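Long-range contacts in o-succinylbenzoate synthase (PDB 2OZT), which catalyses the dehydration of 2-succinyl-6-hydroxy-2,4-cyclohexadiene-1-carboxylate to 2-succinylbenzoate, a metal-dependent step on the pathway to phylloquinone: residues Gly240-Thr246 with Gln266-Ser272; Arg280-Phe284 with Leu296-Asp301; Trp204-Leu208 with Trp233-Pro239. One frame throughout, in Å; residues are numbered along the deposited sequence.

Contact 1 of 3, residues Gly240-Thr246 with Gln266-Ser272; sequences GFFVIKT and QRLVFSS
Parallel barrel strands of this enolase-superfamily enzyme bring a lysine, the predicted proton acceptor, to a strand's end. Strands 241-244 and 268-270 are extended, their axes 4.6 Å apart at 23°, with Phe-242, Val-243 and Ile-244 opposite Leu-268, Val-269 and Phe-270. After a 3-10 turn, Arg-267 O accepts a hydrogen bond from Phe-242 N (2.8 Å); Arg-267 CD lies 3.9 Å over the Phe-241 ring centroid, a CH-pi contact, while Arg-267 NE hydrogen-bonds Pro-239 O. Leu-268 CD2 meets Ile-244 CG1 at 4.0 Å. Val-269 faces the other way, beside Val-243; its N donates to Phe-242 O (3.0 Å) and its O accepts from Ile-244 N (2.8 Å). Phe-270 CD1 packs 4.1 Å from Ile-244 CB. Ser-271 N donates to Ile-244 O (2.9 Å). Lys-245 (m, p, p, t) curls back so that NZ donates to Val-243 O at 2.7 Å and salt-bridges the metal ligand Asp-221. That bridge favours the charged ammonium, whereas the predicted role as proton acceptor needs the neutral amine.

Contact 2 of 3, residues Arg280-Phe284 with Leu296-Asp301; sequences RTAIF and LGFGVD
The closure of an enolase-type barrel is the setting here: helix 277-290, which follows strand 268-270, packs on the irregular segment 296-301. Gly-297 bonds the backbone of Phe-270 and Ser-272 at the end of strand 268-270, and Leu-296 that of Pro-109 and Cys-111, consistent with the position of the eighth strand in the (beta/alpha)7beta barrel of this superfamily. Residues 280-284 are regular helix, with Phe-284 N donating to Arg-280 O at 2.9 Å. Segment 296-301 instead kinks twice in inverse gamma turns centred on Gly-297 (phi/psi -85/56) and Gly-299 (-84/50), with Leu-296, Phe-298 and Val-300 directed toward the helix. Nearest CA atoms are distant, 8.9 Å for Arg-280 and Phe-298 and 10.3 Å for Phe-284 and Leu-296, so side chains span the gap.

Phe-298 (chi1 m) is central. The edge of Phe-284 (chi1 m, chi2 63°) points at its face in a T-shaped pair, centroids 5.7 Å apart and planes at 80°, while the rim of Phe-298 meets Arg-280 CD through Phe-298 CD1 (3.8 Å) and Ile-283 CD1 through Phe-298 CZ (4.0 Å). Leu-296 CD1 abuts Phe-284 CZ at 3.6 Å. Arg-280 runs out almost fully extended (m, t, t): Val-300 CG2 lies over its guanidinium, 3.7 Å from Arg-280 NH2, and Arg-280 NH1 makes a long salt bridge of 3.9 Å to Asp-301 OD1. A water accepts from Arg-280 NH1 (2.7 Å). Glu-275, salt-bridged to NE, chiefly balances the charge, Asp-301 less so, and Arg-304 O accepts from NH2, beside an otherwise aromatic and aliphatic contact.

Contact 3 of 3, residues Trp204-Leu208 with Trp233-Pro239; sequences WQALL and WVDRGWP
Tryptophan edges from one helix end and leucines from the start of another show how two barrel helices can interlock. Residues 204-208 form the first turn and more of helix 204-213. Opposite them, helix 227-235 ends in a Schellman motif: Trp-238 N donates to Trp-233 O (3.0 Å), Gly-237 N to Val-234 O (2.9 Å), and Gly-237 takes positive phi (77°), swinging the chain into Trp-238 and Pro-239. Nearest CA atoms are those of Leu-208 and Trp-238, 6.7 Å apart.

The chief projection is the six-membered rim of Trp-233 (chi1 m), driven edge-on against the helix: Trp-233 CH2 lies 3.5 Å from Trp-204 O, and Trp-233 CZ3 is 4.0 Å from Leu-208 CB. Trp-233 CZ2 is also 3.6 Å from Trp-204 CB, and Leu-207 CB sits 4.2 Å from Trp-233 CH2. Leu-208 (t, p) answers by filling the hollow bounded by Trp-233, Arg-236 and Trp-238, its CD1 4.0 Å from Trp-238 CE3 and 3.8 Å from Arg-236 O. The rim of Trp-238 presses CZ3 to Leu-207 O at 3.5 Å, while Trp-238 NE1 hydrogen-bonds Phe-241 O. At the outer side, Trp-204 (chi1 p) and extended Arg-236 stack flat, a cation-pi pair with Arg-236 CZ 3.7 Å from the centroid of the Trp-204 six-membered ring and planes at 5°. Such packing joins consecutive outer helices flanking strand 218-220 in a beta/alpha barrel.

Along the chain, contact 3 closes before contact 1 opens, and contact 1 closes before contact 2 opens, so the three follow the barrel round in order. Contact 1, in its parallel sheet, lies between the others, its centre about 12 Å from that of contact 2 and about 15 Å from that of contact 3. It meets contact 2 through probable backbone hydrogen bonds of Phe-270 and Ser-272 with Gly-297, and contact 3 through Arg-267 and Pro-239 and the packing of Phe-242 on helix 227-235. Contacts 2 and 3 do not touch; their centres are about 27 Å apart. Together they run from outer helices through adjacent strands to the closing segment, with Lys-245, the predicted proton acceptor, in contact 1.

Contact 1 of 3, residues Gly240-Thr246 with Gln266-Ser272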
loop_
_atom_site.group_PDB
_atom_site.type_symbol
_atom_site.label_atom_id
_atom_site.label_comp_id
_atom_site.label_asym_id
_atom_site.label_seq_id
_atom_site.Cartn_x
_atom_site.Cartn_y
_atom_site.Cartn_z
ATOM N N GLY A 240 3.572 -2.926 16.819
ATOM C CA GLY A 240 2.391 -2.440 16.141
ATOM C C GLY A 240 2.133 -3.036 14.770
ATOM O O GLY A 240 2.469 -4.214 14.488
ATOM N N PHE A 241 1.450 -2.235 13.964
ATOM C CA PHE A 241 1.044 -2.684 12.638
ATOM C C PHE A 241 2.013 -2.254 11.545
ATOM O O PHE A 241 2.808 -1.333 11.685
ATOM C CB PHE A 241 -0.335 -2.124 12.288
ATOM C CG PHE A 241 -1.437 -2.700 13.123
ATOM C CD1 PHE A 241 -2.230 -3.737 12.670
ATOM C CD2 PHE A 241 -1.680 -2.175 14.395
ATOM C CE1 PHE A 241 -3.229 -4.262 13.486
ATOM C CE2 PHE A 241 -2.704 -2.661 15.189
ATOM C CZ PHE A 241 -3.476 -3.726 14.746
ATOM N N PHE A 242 1.958 -2.990 10.431
ATOM C CA PHE A 242 2.790 -2.663 9.273
ATOM C C PHE A 242 1.840 -2.499 8.091
ATOM O O PHE A 242 1.019 -3.393 7.849
ATOM C CB PHE A 242 3.646 -3.883 8.916
ATOM C CG PHE A 242 4.700 -4.278 9.941
ATOM C CD1 PHE A 242 6.018 -3.910 9.767
ATOM C CD2 PHE A 242 4.375 -5.113 11.015
ATOM C CE1 PHE A 242 7.003 -4.334 10.690
ATOM C CE2 PHE A 242 5.368 -5.528 11.919
ATOM C CZ PHE A 242 6.659 -5.132 11.738
ATOM N N VAL A 243 1.908 -1.366 7.408
ATOM C CA VAL A 243 1.072 -1.165 6.211
ATOM C C VAL A 243 1.942 -1.573 5.006
ATOM O O VAL A 243 2.956 -0.933 4.719
ATOM C CB VAL A 243 0.617 0.298 6.099
ATOM C CG1 VAL A 243 -0.250 0.504 4.854
ATOM C CG2 VAL A 243 -0.155 0.711 7.380
ATOM N N ILE A 244 1.582 -2.677 4.355
ATOM C CA ILE A 244 2.402 -3.249 3.289
ATOM C C ILE A 244 1.888 -2.808 1.933
ATOM O O ILE A 244 0.699 -3.042 1.607
ATOM C CB ILE A 244 2.279 -4.787 3.343
ATOM C CG1 ILE A 244 2.746 -5.361 4.690
ATOM C CG2 ILE A 244 3.066 -5.451 2.175
ATOM C CD1 ILE A 244 4.205 -5.014 5.066
ATOM N N LYS A 245 2.764 -2.161 1.159
ATOM C CA LYS A 245 2.436 -1.831 -0.236
ATOM C C LYS A 245 3.073 -2.880 -1.116
ATOM O O LYS A 245 4.244 -2.805 -1.466
ATOM C CB LYS A 245 2.983 -0.455 -0.647
ATOM C CG LYS A 245 2.214 0.738 -0.029
ATOM C CD LYS A 245 2.374 0.940 1.512
ATOM C CE LYS A 245 3.816 1.177 1.956
ATOM N NZ LYS A 245 3.810 1.359 3.502
ATOM N N THR A 246 2.274 -3.903 -1.417
ATOM C CA THR A 246 2.822 -5.086 -2.078
ATOM C C THR A 246 3.534 -4.740 -3.397
ATOM O O THR A 246 4.561 -5.358 -3.719
ATOM C CB THR A 246 1.723 -6.086 -2.262
ATOM O OG1 THR A 246 1.176 -6.443 -0.989
ATOM C CG2 THR A 246 2.197 -7.394 -2.921
ATOM N N GLN A 266 -1.715 -10.930 11.699
ATOM C CA GLN A 266 -2.725 -10.015 12.239
ATOM C C GLN A 266 -2.249 -8.572 12.319
ATOM O O GLN A 266 -3.070 -7.688 12.444
ATOM C CB GLN A 266 -3.167 -10.548 13.614
ATOM C CG GLN A 266 -4.365 -9.801 14.289
ATOM C CD GLN A 266 -3.996 -8.519 14.978
ATOM O OE1 GLN A 266 -2.841 -8.328 15.421
ATOM N NE2 GLN A 266 -4.973 -7.595 15.072
ATOM N N ARG A 267 -0.941 -8.348 12.245
ATOM C CA ARG A 267 -0.430 -6.980 12.293
ATOM C C ARG A 267 -0.262 -6.333 10.909
ATOM O O ARG A 267 0.236 -5.224 10.805
ATOM C CB ARG A 267 0.895 -6.956 13.069
ATOM C CG ARG A 267 0.707 -7.144 14.603
ATOM C CD ARG A 267 -0.191 -6.099 15.175
ATOM N NE ARG A 267 0.111 -5.875 16.582
ATOM C CZ ARG A 267 -0.759 -5.993 17.585
ATOM N NH1 ARG A 267 -2.031 -6.307 17.356
ATOM N NH2 ARG A 267 -0.355 -5.771 18.830
ATOM N N LEU A 268 -0.645 -7.036 9.834
ATOM C CA LEU A 268 -0.547 -6.486 8.454
ATOM C C LEU A 268 -1.826 -5.800 7.989
ATOM O O LEU A 268 -2.941 -6.299 8.205
ATOM C CB LEU A 268 -0.219 -7.600 7.441
ATOM C CG LEU A 268 1.044 -8.394 7.747
ATOM C CD1 LEU A 268 1.323 -9.290 6.566
ATOM C CD2 LEU A 268 2.263 -7.498 8.046
ATOM N N VAL A 269 -1.612 -4.701 7.268
ATOM C CA VAL A 269 -2.683 -4.038 6.522
ATOM C C VAL A 269 -2.134 -3.839 5.108
ATOM O O VAL A 269 -1.066 -3.257 4.927
ATOM C CB VAL A 269 -3.014 -2.662 7.143
ATOM C CG1 VAL A 269 -4.018 -1.904 6.258
ATOM C CG2 VAL A 269 -3.628 -2.877 8.542
ATOM N N PHE A 270 -2.848 -4.364 4.109
ATOM C CA PHE A 270 -2.370 -4.207 2.756
ATOM C C PHE A 270 -2.968 -2.986 2.074
ATOM O O PHE A 270 -4.172 -2.799 2.113
ATOM C CB PHE A 270 -2.758 -5.467 1.961
ATOM C CG PHE A 270 -2.048 -6.710 2.414
ATOM C CD1 PHE A 270 -0.848 -7.056 1.839
ATOM C CD2 PHE A 270 -2.602 -7.550 3.375
ATOM C CE1 PHE A 270 -0.142 -8.215 2.270
ATOM C CE2 PHE A 270 -1.920 -8.683 3.832
ATOM C CZ PHE A 270 -0.713 -9.025 3.232
ATOM N N SER A 271 -2.105 -2.178 1.452
ATOM C CA SER A 271 -2.544 -0.923 0.858
ATOM C C SER A 271 -2.011 -0.645 -0.504
ATOM O O SER A 271 -1.105 -1.346 -1.014
ATOM C CB SER A 271 -2.190 0.236 1.799
ATOM O OG SER A 271 -0.837 0.560 1.699
ATOM N N SER A 272 -2.650 0.344 -1.126
ATOM C CA SER A 272 -2.328 0.728 -2.500
ATOM C C SER A 272 -1.214 1.739 -2.626
ATOM O O SER A 272 -1.086 2.656 -1.817
ATOM C CB SER A 272 -3.571 1.319 -3.161
ATOM O OG SER A 272 -3.276 1.745 -4.492
HETATM O O HOH W 1 -0.560 -4.088 -0.763
#

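Contact 2 of 3, residues Arg280-Phe284 with Leu296-Asp301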
loop_
_atom_site.group_PDB
_atom_site.type_symbol
_atom_site.label_atom_id
_atom_site.label_comp_id
_atom_site.label_asym_id
_atom_site.label_seq_id
_atom_site.Cartn_x
_atom_site.Cartn_y
_atom_site.Cartn_z
ATOM N N ARG A 280 -2.736 -4.315 -9.273
ATOM C CA ARG A 280 -3.819 -4.520 -8.259
ATOM C C ARG A 280 -4.385 -5.940 -8.372
ATOM O O ARG A 280 -4.616 -6.576 -7.349
ATOM C CB ARG A 280 -4.964 -3.508 -8.394
ATOM C CG ARG A 280 -4.532 -2.148 -8.012
ATOM C CD ARG A 280 -5.650 -1.192 -7.562
ATOM N NE ARG A 280 -5.103 0.149 -7.751
ATOM C CZ ARG A 280 -5.787 1.292 -7.788
ATOM N NH1 ARG A 280 -7.119 1.306 -7.590
ATOM N NH2 ARG A 280 -5.122 2.420 -8.008
ATOM N N THR A 281 -4.594 -6.425 -9.602
ATOM C CA THR A 281 -5.160 -7.761 -9.761
ATOM C C THR A 281 -4.179 -8.811 -9.259
ATOM O O THR A 281 -4.589 -9.769 -8.595
ATOM C CB THR A 281 -5.566 -8.038 -11.216
ATOM O OG1 THR A 281 -6.416 -6.990 -11.669
ATOM C CG2 THR A 281 -6.392 -9.341 -11.285
ATOM N N ALA A 282 -2.895 -8.621 -9.524
ATOM C CA ALA A 282 -1.875 -9.492 -8.985
ATOM C C ALA A 282 -1.893 -9.521 -7.455
ATOM O O ALA A 282 -1.690 -10.575 -6.839
ATOM C CB ALA A 282 -0.506 -9.052 -9.454
ATOM N N ILE A 283 -2.094 -8.355 -6.832
ATOM C CA ILE A 283 -2.138 -8.308 -5.388
ATOM C C ILE A 283 -3.380 -9.034 -4.857
ATOM O O ILE A 283 -3.279 -9.805 -3.902
ATOM C CB ILE A 283 -2.100 -6.834 -4.897
ATOM C CG1 ILE A 283 -0.741 -6.217 -5.225
ATOM C CG2 ILE A 283 -2.326 -6.785 -3.379
ATOM C CD1 ILE A 283 -0.719 -4.638 -5.046
ATOM N N PHE A 284 -4.545 -8.750 -5.446
ATOM C CA PHE A 284 -5.739 -9.504 -5.033
ATOM C C PHE A 284 -5.544 -11.028 -5.197
ATOM O O PHE A 284 -6.065 -11.791 -4.366
ATOM C CB PHE A 284 -7.008 -9.009 -5.723
ATOM C CG PHE A 284 -7.613 -7.796 -5.042
ATOM C CD1 PHE A 284 -6.911 -6.591 -4.973
ATOM C CD2 PHE A 284 -8.886 -7.869 -4.493
ATOM C CE1 PHE A 284 -7.480 -5.474 -4.333
ATOM C CE2 PHE A 284 -9.459 -6.787 -3.888
ATOM C CZ PHE A 284 -8.777 -5.574 -3.796
ATOM N N LEU A 296 -8.666 -3.269 3.491
ATOM C CA LEU A 296 -7.547 -2.923 2.621
ATOM C C LEU A 296 -7.453 -1.448 2.327
ATOM O O LEU A 296 -8.501 -0.763 2.151
ATOM C CB LEU A 296 -7.691 -3.608 1.235
ATOM C CG LEU A 296 -7.893 -5.120 1.190
ATOM C CD1 LEU A 296 -8.002 -5.582 -0.264
ATOM C CD2 LEU A 296 -6.717 -5.840 1.924
ATOM N N GLY A 297 -6.223 -0.953 2.223
ATOM C CA GLY A 297 -6.040 0.473 1.901
ATOM C C GLY A 297 -6.086 0.690 0.399
ATOM O O GLY A 297 -5.150 1.272 -0.178
ATOM N N PHE A 298 -7.184 0.252 -0.225
ATOM C CA PHE A 298 -7.342 0.363 -1.672
ATOM C C PHE A 298 -8.505 1.257 -2.057
ATOM O O PHE A 298 -8.954 1.211 -3.232
ATOM C CB PHE A 298 -7.474 -1.027 -2.307
ATOM C CG PHE A 298 -6.135 -1.716 -2.537
ATOM C CD1 PHE A 298 -5.515 -1.654 -3.789
ATOM C CD2 PHE A 298 -5.471 -2.397 -1.510
ATOM C CE1 PHE A 298 -4.272 -2.275 -3.996
ATOM C CE2 PHE A 298 -4.250 -3.019 -1.728
ATOM C CZ PHE A 298 -3.655 -2.957 -2.975
ATOM N N GLY A 299 -8.901 2.124 -1.119
ATOM C CA GLY A 299 -10.032 3.076 -1.336
ATOM C C GLY A 299 -9.576 4.325 -2.048
ATOM O O GLY A 299 -9.872 5.435 -1.608
ATOM N N VAL A 300 -8.861 4.135 -3.162
ATOM C CA VAL A 300 -8.096 5.210 -3.786
ATOM C C VAL A 300 -8.633 5.567 -5.179
ATOM O O VAL A 300 -7.935 6.216 -5.941
ATOM C CB VAL A 300 -6.589 4.831 -3.912
ATOM C CG1 VAL A 300 -5.943 4.642 -2.506
ATOM C CG2 VAL A 300 -6.420 3.552 -4.777
ATOM N N ASP A 301 -9.852 5.136 -5.490
ATOM C CA ASP A 301 -10.460 5.392 -6.812
ATOM C C ASP A 301 -10.564 6.834 -7.215
ATOM O O ASP A 301 -10.608 7.114 -8.405
ATOM C CB ASP A 301 -11.864 4.806 -6.898
ATOM C CG ASP A 301 -11.854 3.315 -7.045
ATOM O OD1 ASP A 301 -10.780 2.726 -7.230
ATOM O OD2 ASP A 301 -12.944 2.732 -6.968
HETATM O O HOH W 2 -8.551 -0.502 -6.116
#

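Contact 3 of 3, residues Trp204-Leu208 with Trp233-Pro239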
loop_
_atom_site.group_PDB
_atom_site.type_symbol
_atom_site.label_atom_id
_atom_site.label_comp_id
_atom_site.label_asym_id
_atom_site.label_seq_id
_atom_site.Cartn_x
_atom_site.Cartn_y
_atom_site.Cartn_z
ATOM N N TRP A 204 13.161 7.062 14.076
ATOM C CA TRP A 204 12.824 5.668 14.373
ATOM C C TRP A 204 12.902 5.302 15.848
ATOM O O TRP A 204 12.122 4.503 16.343
ATOM C CB TRP A 204 13.657 4.719 13.524
ATOM C CG TRP A 204 15.141 4.681 13.833
ATOM C CD1 TRP A 204 16.130 5.385 13.198
ATOM C CD2 TRP A 204 15.783 3.870 14.813
ATOM N NE1 TRP A 204 17.363 5.057 13.740
ATOM C CE2 TRP A 204 17.175 4.132 14.729
ATOM C CE3 TRP A 204 15.326 2.956 15.764
ATOM C CZ2 TRP A 204 18.105 3.509 15.567
ATOM C CZ3 TRP A 204 16.268 2.321 16.602
ATOM C CH2 TRP A 204 17.639 2.610 16.480
ATOM N N GLN A 205 13.859 5.885 16.579
ATOM C CA GLN A 205 13.972 5.555 17.991
ATOM C C GLN A 205 12.777 6.030 18.779
ATOM O O GLN A 205 12.277 5.300 19.661
ATOM C CB GLN A 205 15.248 6.121 18.618
ATOM C CG GLN A 205 16.502 5.790 17.843
ATOM C CD GLN A 205 16.972 6.897 16.884
ATOM O OE1 GLN A 205 16.180 7.565 16.173
ATOM N NE2 GLN A 205 18.297 7.096 16.861
ATOM N N ALA A 206 12.290 7.235 18.473
ATOM C CA ALA A 206 11.111 7.731 19.170
ATOM C C ALA A 206 9.836 6.968 18.744
ATOM O O ALA A 206 8.938 6.732 19.547
ATOM C CB ALA A 206 10.966 9.229 18.955
ATOM N N LEU A 207 9.791 6.550 17.480
ATOM C CA LEU A 207 8.620 5.810 17.018
ATOM C C LEU A 207 8.539 4.497 17.776
ATOM O O LEU A 207 7.482 4.096 18.228
ATOM C CB LEU A 207 8.781 5.456 15.532
ATOM C CG LEU A 207 8.300 6.439 14.470
ATOM C CD1 LEU A 207 8.762 5.980 13.122
ATOM C CD2 LEU A 207 6.773 6.524 14.521
ATOM N N LEU A 208 9.698 3.841 17.902
ATOM C CA LEU A 208 9.751 2.581 18.634
ATOM C C LEU A 208 9.376 2.744 20.113
ATOM O O LEU A 208 8.536 2.020 20.655
ATOM C CB LEU A 208 11.122 1.941 18.447
ATOM C CG LEU A 208 11.330 0.579 19.110
ATOM C CD1 LEU A 208 10.384 -0.507 18.522
ATOM C CD2 LEU A 208 12.817 0.159 18.974
ATOM N N TRP A 233 12.325 -3.659 11.074
ATOM C CA TRP A 233 11.382 -3.309 12.147
ATOM C C TRP A 233 10.930 -4.530 12.942
ATOM O O TRP A 233 10.722 -4.463 14.146
ATOM C CB TRP A 233 10.218 -2.546 11.551
ATOM C CG TRP A 233 10.555 -1.085 11.378
ATOM C CD1 TRP A 233 10.846 -0.409 10.222
ATOM C CD2 TRP A 233 10.666 -0.135 12.436
ATOM N NE1 TRP A 233 11.092 0.926 10.497
ATOM C CE2 TRP A 233 10.977 1.111 11.850
ATOM C CE3 TRP A 233 10.489 -0.213 13.824
ATOM C CZ2 TRP A 233 11.139 2.268 12.600
ATOM C CZ3 TRP A 233 10.622 0.939 14.574
ATOM C CH2 TRP A 233 10.954 2.162 13.970
ATOM N N VAL A 234 10.803 -5.672 12.274
ATOM C CA VAL A 234 10.535 -6.906 13.010
ATOM C C VAL A 234 11.684 -7.177 13.980
ATOM O O VAL A 234 11.457 -7.580 15.119
ATOM C CB VAL A 234 10.424 -8.078 12.029
ATOM C CG1 VAL A 234 10.415 -9.393 12.749
ATOM C CG2 VAL A 234 9.128 -7.928 11.163
ATOM N N ASP A 235 12.904 -7.012 13.493
ATOM C CA ASP A 235 14.065 -7.382 14.326
ATOM C C ASP A 235 14.248 -6.369 15.449
ATOM O O ASP A 235 14.902 -6.687 16.460
ATOM C CB ASP A 235 15.335 -7.564 13.467
ATOM C CG ASP A 235 15.257 -8.775 12.542
ATOM O OD1 ASP A 235 14.443 -9.689 12.782
ATOM O OD2 ASP A 235 16.042 -8.812 11.576
ATOM N N ARG A 236 13.704 -5.164 15.278
ATOM C CA ARG A 236 13.638 -4.180 16.368
ATOM C C ARG A 236 12.536 -4.484 17.379
ATOM O O ARG A 236 12.387 -3.761 18.375
ATOM C CB ARG A 236 13.382 -2.773 15.803
ATOM C CG ARG A 236 14.633 -2.112 15.275
ATOM C CD ARG A 236 14.311 -0.852 14.441
ATOM N NE ARG A 236 15.546 -0.221 13.993
ATOM C CZ ARG A 236 15.627 0.745 13.092
ATOM N NH1 ARG A 236 14.531 1.237 12.505
ATOM N NH2 ARG A 236 16.818 1.238 12.788
ATOM N N GLY A 237 11.721 -5.497 17.136
ATOM C CA GLY A 237 10.615 -5.788 18.033
ATOM C C GLY A 237 9.430 -4.858 17.889
ATOM O O GLY A 237 8.736 -4.588 18.860
ATOM N N TRP A 238 9.166 -4.381 16.673
ATOM C CA TRP A 238 8.010 -3.490 16.486
ATOM C C TRP A 238 6.755 -4.184 16.975
ATOM O O TRP A 238 6.452 -5.265 16.510
ATOM C CB TRP A 238 7.860 -3.143 15.022
ATOM C CG TRP A 238 6.688 -2.220 14.749
ATOM C CD1 TRP A 238 5.547 -2.528 14.052
ATOM C CD2 TRP A 238 6.566 -0.862 15.155
ATOM N NE1 TRP A 238 4.719 -1.432 13.986
ATOM C CE2 TRP A 238 5.316 -0.402 14.689
ATOM C CE3 TRP A 238 7.385 0.020 15.877
ATOM C CZ2 TRP A 238 4.872 0.919 14.895
ATOM C CZ3 TRP A 238 6.928 1.332 16.112
ATOM C CH2 TRP A 238 5.696 1.781 15.590
ATOM N N PRO A 239 6.011 -3.583 17.932
ATOM C CA PRO A 239 4.816 -4.286 18.422
ATOM C C PRO A 239 3.507 -3.894 17.726
ATOM O O PRO A 239 2.468 -4.486 18.015
ATOM C CB PRO A 239 4.699 -3.781 19.876
ATOM C CG PRO A 239 5.215 -2.364 19.772
ATOM C CD PRO A 239 6.331 -2.381 18.753
#